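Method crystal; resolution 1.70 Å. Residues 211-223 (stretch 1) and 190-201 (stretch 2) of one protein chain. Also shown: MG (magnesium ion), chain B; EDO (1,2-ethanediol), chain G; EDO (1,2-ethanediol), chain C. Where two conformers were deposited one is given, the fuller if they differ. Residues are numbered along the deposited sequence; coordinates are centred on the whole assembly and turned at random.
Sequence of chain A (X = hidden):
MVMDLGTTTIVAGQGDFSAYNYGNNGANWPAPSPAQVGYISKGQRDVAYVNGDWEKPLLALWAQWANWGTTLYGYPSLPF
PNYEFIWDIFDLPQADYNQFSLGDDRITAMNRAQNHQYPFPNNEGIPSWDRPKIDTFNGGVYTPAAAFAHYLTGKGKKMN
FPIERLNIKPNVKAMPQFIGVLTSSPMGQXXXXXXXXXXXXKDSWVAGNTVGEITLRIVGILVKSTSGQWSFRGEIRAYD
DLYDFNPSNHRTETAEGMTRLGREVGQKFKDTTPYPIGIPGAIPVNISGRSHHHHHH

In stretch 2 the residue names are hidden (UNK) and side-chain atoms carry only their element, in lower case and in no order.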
# COMPACT_ATOMS: atom_id res chain seq x y z
N VAL A 211 2.98 1.46 5.64
CA VAL A 211 3.29 1.27 7.05
C VAL A 211 4.21 2.32 7.64
O VAL A 211 4.23 2.51 8.85
CB VAL A 211 3.89 -0.13 7.32
CG1 VAL A 211 2.85 -1.20 7.04
CG2 VAL A 211 5.15 -0.34 6.48
N GLY A 212 5.00 2.99 6.81
CA GLY A 212 5.92 4.02 7.29
C GLY A 212 6.96 3.49 8.25
O GLY A 212 7.69 2.54 7.93
N GLU A 213 7.05 4.09 9.43
CA GLU A 213 7.99 3.60 10.44
C GLU A 213 7.42 2.38 11.14
O GLU A 213 6.29 2.41 11.62
CB GLU A 213 8.32 4.68 11.47
CG GLU A 213 9.45 4.27 12.41
CD GLU A 213 9.60 5.18 13.62
OE1 GLU A 213 10.53 6.01 13.61
OE2 GLU A 213 8.80 5.05 14.57
N ILE A 214 8.20 1.31 11.20
CA ILE A 214 7.78 0.10 11.89
C ILE A 214 8.83 -0.23 12.93
O ILE A 214 9.88 0.40 12.97
CB ILE A 214 7.62 -1.08 10.93
CG1 ILE A 214 8.94 -1.39 10.22
CG2 ILE A 214 6.53 -0.77 9.90
CD1 ILE A 214 8.89 -2.59 9.30
N THR A 215 8.55 -1.20 13.79
CA THR A 215 9.55 -1.65 14.75
C THR A 215 10.05 -3.01 14.32
O THR A 215 9.27 -3.94 14.14
CB THR A 215 8.96 -1.74 16.17
OG1 THR A 215 8.40 -0.48 16.56
CG2 THR A 215 10.03 -2.14 17.18
N LEU A 216 11.36 -3.11 14.12
CA LEU A 216 11.97 -4.39 13.79
C LEU A 216 12.45 -5.09 15.06
O LEU A 216 12.66 -4.45 16.09
CB LEU A 216 13.16 -4.21 12.83
CG LEU A 216 12.88 -3.56 11.47
CD1 LEU A 216 14.17 -3.49 10.67
CD2 LEU A 216 11.81 -4.35 10.71
N ARG A 217 12.59 -6.40 14.96
CA ARG A 217 13.21 -7.19 16.02
C ARG A 217 14.36 -7.97 15.43
O ARG A 217 14.19 -8.72 14.46
CB ARG A 217 12.19 -8.16 16.62
CG ARG A 217 12.69 -8.88 17.86
CD ARG A 217 11.63 -9.80 18.42
NE ARG A 217 12.05 -10.36 19.71
CZ ARG A 217 11.26 -11.06 20.51
NH1 ARG A 217 10.00 -11.29 20.17
NH2 ARG A 217 11.73 -11.53 21.66
N ILE A 218 15.55 -7.80 16.01
CA ILE A 218 16.75 -8.49 15.56
C ILE A 218 17.07 -9.57 16.58
O ILE A 218 17.35 -9.27 17.74
CB ILE A 218 17.94 -7.53 15.42
CG1 ILE A 218 17.74 -6.62 14.20
CG2 ILE A 218 19.24 -8.31 15.21
CD1 ILE A 218 16.69 -5.57 14.37
N VAL A 219 17.02 -10.82 16.14
CA VAL A 219 17.23 -11.94 17.05
C VAL A 219 18.15 -12.99 16.44
O VAL A 219 18.02 -13.36 15.28
CB VAL A 219 15.88 -12.60 17.43
CG1 VAL A 219 15.18 -13.12 16.19
CG2 VAL A 219 16.10 -13.72 18.44
N GLY A 220 19.10 -13.47 17.24
CA GLY A 220 20.05 -14.45 16.75
C GLY A 220 21.15 -14.75 17.73
O GLY A 220 21.05 -14.48 18.93
N ILE A 221 22.23 -15.31 17.20
CA ILE A 221 23.35 -15.71 18.04
C ILE A 221 24.60 -14.99 17.57
O ILE A 221 24.95 -15.04 16.40
CB ILE A 221 23.59 -17.22 17.94
CG1 ILE A 221 22.36 -17.99 18.43
CG2 ILE A 221 24.83 -17.61 18.73
CD1 ILE A 221 22.54 -19.49 18.44
N LEU A 222 25.24 -14.30 18.50
CA LEU A 222 26.51 -13.64 18.23
C LEU A 222 27.64 -14.48 18.79
O LEU A 222 27.54 -15.00 19.90
CB LEU A 222 26.53 -12.27 18.90
CG LEU A 222 27.85 -11.51 18.90
CD1 LEU A 222 28.20 -11.06 17.50
CD2 LEU A 222 27.78 -10.33 19.85
N VAL A 223 28.71 -14.64 18.01
CA VAL A 223 29.94 -15.23 18.54
C VAL A 223 31.08 -14.22 18.43
O VAL A 223 31.35 -13.70 17.35
CB VAL A 223 30.33 -16.52 17.79
CG1 VAL A 223 31.68 -17.04 18.30
CG2 VAL A 223 29.25 -17.57 17.98
N UNK A 190 26.64 -15.46 22.48
CA UNK A 190 25.65 -14.64 23.18
C UNK A 190 24.32 -14.64 22.43
O UNK A 190 24.31 -14.62 21.20
c UNK A 190 26.12 -13.17 23.27
c UNK A 190 25.02 -12.29 23.85
o UNK A 190 27.29 -13.07 24.08
N UNK A 191 23.21 -14.62 23.15
CA UNK A 191 21.92 -14.50 22.51
C UNK A 191 21.62 -13.03 22.31
O UNK A 191 21.74 -12.22 23.24
o UNK A 191 21.07 -16.54 23.50
c UNK A 191 20.80 -15.14 23.34
c UNK A 191 19.46 -14.96 22.65
N UNK A 192 21.23 -12.67 21.09
CA UNK A 192 20.96 -11.29 20.74
C UNK A 192 19.47 -11.15 20.48
O UNK A 192 18.87 -11.99 19.81
c UNK A 192 23.24 -11.00 19.68
c UNK A 192 21.73 -10.89 19.46
c UNK A 192 21.36 -9.48 19.06
N UNK A 193 18.88 -10.10 21.04
CA UNK A 193 17.45 -9.86 20.88
C UNK A 193 17.17 -8.41 21.24
O UNK A 193 17.16 -8.04 22.41
c UNK A 193 15.18 -10.86 21.43
c UNK A 193 16.66 -10.81 21.78
o UNK A 193 14.48 -11.70 22.02
o UNK A 193 14.72 -10.05 20.59
N UNK A 194 16.97 -7.58 20.22
CA UNK A 194 16.65 -6.18 20.46
C UNK A 194 15.65 -5.60 19.45
O UNK A 194 15.43 -6.17 18.38
c UNK A 194 19.78 -6.17 19.07
c UNK A 194 20.27 -5.18 16.94
c UNK A 194 20.54 -6.12 17.91
c UNK A 194 19.24 -4.29 17.13
c UNK A 194 18.49 -4.33 18.29
c UNK A 194 17.92 -5.31 20.54
c UNK A 194 18.74 -5.28 19.27
N UNK A 195 15.03 -4.49 19.82
CA UNK A 195 14.04 -3.82 18.98
C UNK A 195 14.58 -2.51 18.43
O UNK A 195 15.28 -1.79 19.14
n UNK A 195 11.77 -4.69 21.67
c UNK A 195 12.75 -3.55 19.78
c UNK A 195 12.19 -4.80 20.40
o UNK A 195 12.15 -5.85 19.77
N UNK A 196 14.26 -2.21 17.18
CA UNK A 196 14.73 -0.98 16.56
C UNK A 196 13.67 -0.42 15.61
O UNK A 196 13.12 -1.14 14.78
c UNK A 196 15.84 -1.18 14.27
c UNK A 196 16.78 -2.42 16.23
c UNK A 196 16.06 -1.17 15.78
N UNK A 197 13.39 0.89 15.73
CA UNK A 197 12.48 1.53 14.78
C UNK A 197 13.16 1.64 13.42
O UNK A 197 14.39 1.81 13.35
c UNK A 197 12.72 2.82 16.82
c UNK A 197 13.80 1.79 16.81
c UNK A 197 12.27 2.93 15.38
N UNK A 198 12.38 1.53 12.36
CA UNK A 198 12.93 1.52 11.03
C UNK A 198 12.03 2.29 10.09
O UNK A 198 10.84 1.99 9.99
c UNK A 198 13.11 0.08 10.53
c UNK A 198 15.41 -0.18 9.52
c UNK A 198 16.27 -0.29 8.43
c UNK A 198 13.55 0.01 8.05
c UNK A 198 14.04 -0.03 9.35
o UNK A 198 16.59 -0.34 6.07
c UNK A 198 15.75 -0.23 7.15
c UNK A 198 14.39 -0.09 6.96
N UNK A 199 12.60 3.28 9.43
CA UNK A 199 11.84 4.11 8.49
C UNK A 199 11.83 3.40 7.15
O UNK A 199 12.82 3.45 6.42
c UNK A 199 12.47 5.48 8.36
N UNK A 200 10.73 2.73 6.83
CA UNK A 200 10.71 1.93 5.61
C UNK A 200 10.84 2.78 4.34
O UNK A 200 11.30 2.30 3.31
c UNK A 200 9.38 0.13 6.77
o UNK A 200 8.28 1.81 5.43
c UNK A 200 9.47 1.01 5.53
N UNK A 201 10.45 4.05 4.43
CA UNK A 201 10.53 4.94 3.26
C UNK A 201 11.97 5.14 2.78
O UNK A 201 12.19 5.52 1.63
c UNK A 201 9.88 6.29 3.56
MG MG B . 4.06 3.03 11.03
C1 EDO G . 15.72 4.34 9.44
O1 EDO G . 14.80 4.22 10.52
C2 EDO G . 15.60 3.13 8.53
O2 EDO G . 16.83 2.97 7.81
C1 EDO C . 8.29 -9.57 16.68
O1 EDO C . 8.35 -10.40 17.84
C2 EDO C . 7.39 -10.26 15.66
O2 EDO C . 7.91 -11.57 15.43
O HOH W 1 3.64 3.84 13.41
O HOH W 2 1.92 4.22 10.37

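Position 190 carries three side-chain atoms, a carbon bearing one oxygen and one carbon; its backbone N donates to Leu222 O (2.8 Å) and its O accepts from Leu222 N (2.9 Å). A beta-branched hydroxyl makes it Thr190. Position 191 has the same pattern, one carbon bearing an oxygen and a carbon, and sits opposite Ile221 in a non-hydrogen-bonded pair: Thr191.

At 192 one carbon carries two carbons, without oxygen, and one of these lies 3.6 Å from Leu222 CB. This is Val192, whose N donates to Gly220 O (2.8 Å, 170°).

Position 193 shows two carbons, the second bearing two oxygens. These oxygens face the edge of the Arg217 guanidinium, each 2.8 Å from a nitrogen, NE or NH2. Two oxygens on the second carbon make a carboxylate and exclude an amide, which would carry a nitrogen; this is Asp193, in a salt bridge with Arg217.

At 194 one carbon leads to a six-carbon ring with no substituent. Ile218 CB lies 3.9 Å from the ring centroid, 20° off the normal, a CH-pi contact over the face of Phe194.

Position 195 has two carbons, the second carrying two heteroatoms, assigned as one oxygen and one nitrogen; the oxygen is 3.6 Å from Arg217 CG. The amide gives Asn195.

Position 196 repeats the carbon bearing two carbons, and one of them approaches Ile218 CD1 at 3.7 Å: Val196, with chi1 between wells at -19°.

At 197 three carbons close a ring onto the backbone N, and CB lies 3.9 Å from Glu213 CD. Only Pro197 fits; the missing amide hydrogen costs no hydrogen bond to stretch 1, because the pair with Thr215 is non-hydrogen-bonded.

Position 198 has a carbon and a six-carbon ring bearing one oxygen, with a ring carbon 3.7 Å from Leu216 CD1, approached obliquely: Tyr198. Position 199 has one side-chain carbon, CB, 5.2 Å from Glu213 CG, hence Ala199.

At 200 a carbon carries an oxygen and a carbon; the oxygen is 2.7 Å from Gly212 O, and the carbon 3.7 Å from Ile214 CD1. Thr200 donates to Gly212 O through both OG1 and N (3.2 Å). Position 201, again a single carbon, is Ala201 and makes no contact.

The contact is an antiparallel ladder burying 1042 Å². Paired backbone hydrogen bonds recur at alternate positions, from Ile214 with Tyr198 to Leu222 with Thr190. Leu216, Ile218 and Leu222 pack on one face with Val192, Phe194, Val196 and Tyr198, while the Arg217–Asp193 bridge ties the opposite face.

Stretch 2 (190-201) TTVDFNVPYATA
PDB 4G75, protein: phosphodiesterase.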